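Local coordinates for Iron(III) ABC transporter, periplasmic iron-compound-binding protein (Vibrio cholerae, PDB 3TEF), which probably binds iron-loaded catecholate siderophores in the periplasm and hands them to an ABC transporter for uptake into the cell, at residues Q17-V22 and P80-I85. Residues are numbered along the deposited sequence; the frame is centred on the assembly and turned at random.
Sequences QKPQRV and PDLIVI
Pro80 lies against the backbone of Arg21, its CA 3.6 Å from Arg21 O. That carbonyl oxygen is gripped by two successive amides: Asp81 N donates in the carbonyl plane at 2.7 Å from Arg21 O, and Leu82 N, tilted 16° from this plane, follows at 3.2 Å. Asp81 answers with its side chain. Its CG stands beside its own backbone N (chi1 -60°), which carries OD2 back to the loop, where the anti lone pair of OD2 accepts from Arg21 N at 2.9 Å; a weak, strongly bent bond comes from Gln20 N at 3.4 Å to the same oxygen. OD2 thus ties down the loop backbone at Arg21, with the weak second bond at Gln20, while the Arg21 guanidinium, its plane 77° from that of the carboxylate, leads elsewhere and bonds through NE to Gln78 O. Asp81 CB meets Pro19 CB at 3.6 Å.

At Leu82 this segment enters strand 82-85, which pairs in parallel with strand 22-25, beginning at Val22, in the middle of the four-stranded sheet (order 2-1-3-4) of the N-terminal lobe of this periplasmic binding protein. Val22 CA-H points at Leu82 O, and a backbone hydrogen bond between Leu82 and Val23 carries the pairing on. Leu82 runs alongside the Pro19 ring, CD2 3.8 Å from Pro19 CG, both covered by Val127 of helix 113-128. Further on, Val84 CG2 looks across to Val22 CG1 on the face shared with Leu82, where Phe128 also packs on Val22.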
# COMPACT_ATOMS: atom_id res chain seq x y z
N GLN A 17 -3.91 -26.21 1.20
CA GLN A 17 -3.71 -25.34 2.36
C GLN A 17 -2.34 -25.51 3.02
O GLN A 17 -1.71 -26.57 2.93
CB GLN A 17 -4.81 -25.56 3.40
CG GLN A 17 -5.94 -24.58 3.30
CD GLN A 17 -6.92 -24.71 4.45
OE1 GLN A 17 -7.37 -23.72 5.02
NE2 GLN A 17 -7.25 -25.95 4.79
N LYS A 18 -1.91 -24.45 3.70
CA LYS A 18 -0.66 -24.43 4.45
C LYS A 18 0.54 -24.82 3.61
O LYS A 18 1.25 -25.78 3.92
CB LYS A 18 -0.77 -25.29 5.71
CG LYS A 18 -1.72 -24.68 6.72
CD LYS A 18 -2.77 -25.67 7.19
CE LYS A 18 -2.23 -26.56 8.30
NZ LYS A 18 -1.88 -25.78 9.52
N PRO A 19 0.78 -24.06 2.53
CA PRO A 19 1.99 -24.28 1.73
C PRO A 19 3.22 -24.04 2.59
O PRO A 19 3.26 -23.07 3.36
CB PRO A 19 1.88 -23.23 0.63
CG PRO A 19 0.97 -22.18 1.18
CD PRO A 19 -0.01 -22.93 2.04
N GLN A 20 4.20 -24.93 2.49
CA GLN A 20 5.36 -24.90 3.38
C GLN A 20 6.46 -23.97 2.89
O GLN A 20 7.17 -23.36 3.70
CB GLN A 20 5.91 -26.32 3.58
CG GLN A 20 4.94 -27.23 4.32
CD GLN A 20 4.49 -26.64 5.64
OE1 GLN A 20 3.31 -26.31 5.83
NE2 GLN A 20 5.43 -26.50 6.57
N ARG A 21 6.59 -23.86 1.58
CA ARG A 21 7.62 -23.02 0.97
C ARG A 21 6.95 -21.88 0.21
O ARG A 21 6.33 -22.09 -0.83
CB ARG A 21 8.51 -23.86 0.04
CG ARG A 21 9.24 -25.00 0.75
CD ARG A 21 10.15 -25.76 -0.20
NE ARG A 21 11.20 -24.88 -0.72
CZ ARG A 21 12.28 -24.52 -0.04
NH1 ARG A 21 12.47 -24.96 1.20
NH2 ARG A 21 13.17 -23.72 -0.60
N VAL A 22 7.06 -20.68 0.76
CA VAL A 22 6.39 -19.51 0.19
C VAL A 22 7.44 -18.51 -0.29
O VAL A 22 8.35 -18.16 0.45
CB VAL A 22 5.50 -18.83 1.24
CG1 VAL A 22 4.77 -17.63 0.63
CG2 VAL A 22 4.52 -19.82 1.83
N PRO A 80 8.93 -23.45 -4.77
CA PRO A 80 7.85 -22.91 -3.94
C PRO A 80 6.57 -23.73 -4.03
O PRO A 80 6.26 -24.32 -5.08
CB PRO A 80 7.63 -21.51 -4.51
CG PRO A 80 8.12 -21.58 -5.90
CD PRO A 80 9.23 -22.59 -5.92
N ASP A 81 5.83 -23.77 -2.92
CA ASP A 81 4.49 -24.31 -2.92
C ASP A 81 3.50 -23.19 -3.22
O ASP A 81 2.39 -23.44 -3.67
CB ASP A 81 4.16 -24.97 -1.58
CG ASP A 81 5.11 -26.10 -1.24
OD1 ASP A 81 5.10 -27.11 -1.98
OD2 ASP A 81 5.87 -25.98 -0.25
N LEU A 82 3.92 -21.95 -2.98
CA LEU A 82 3.08 -20.78 -3.22
C LEU A 82 3.97 -19.57 -3.50
O LEU A 82 4.96 -19.36 -2.82
CB LEU A 82 2.19 -20.49 -2.02
CG LEU A 82 1.41 -19.16 -2.05
CD1 LEU A 82 0.41 -19.14 -3.22
CD2 LEU A 82 0.73 -18.88 -0.68
N ILE A 83 3.61 -18.80 -4.52
CA ILE A 83 4.23 -17.51 -4.77
C ILE A 83 3.18 -16.42 -4.53
O ILE A 83 2.10 -16.45 -5.11
CB ILE A 83 4.72 -17.40 -6.21
CG1 ILE A 83 5.73 -18.51 -6.51
CG2 ILE A 83 5.33 -16.02 -6.48
CD1 ILE A 83 5.94 -18.76 -8.00
N VAL A 84 3.48 -15.47 -3.66
CA VAL A 84 2.60 -14.32 -3.45
C VAL A 84 3.26 -13.05 -3.98
O VAL A 84 4.38 -12.73 -3.59
CB VAL A 84 2.28 -14.10 -1.97
CG1 VAL A 84 1.36 -12.90 -1.81
CG2 VAL A 84 1.68 -15.36 -1.37
N ILE A 85 2.58 -12.33 -4.87
CA ILE A 85 3.16 -11.12 -5.44
C ILE A 85 2.27 -9.90 -5.21
O ILE A 85 1.06 -10.01 -5.09
CB ILE A 85 3.50 -11.27 -6.95
CG1 ILE A 85 2.22 -11.30 -7.79
CG2 ILE A 85 4.31 -12.54 -7.19
CD1 ILE A 85 2.48 -11.49 -9.25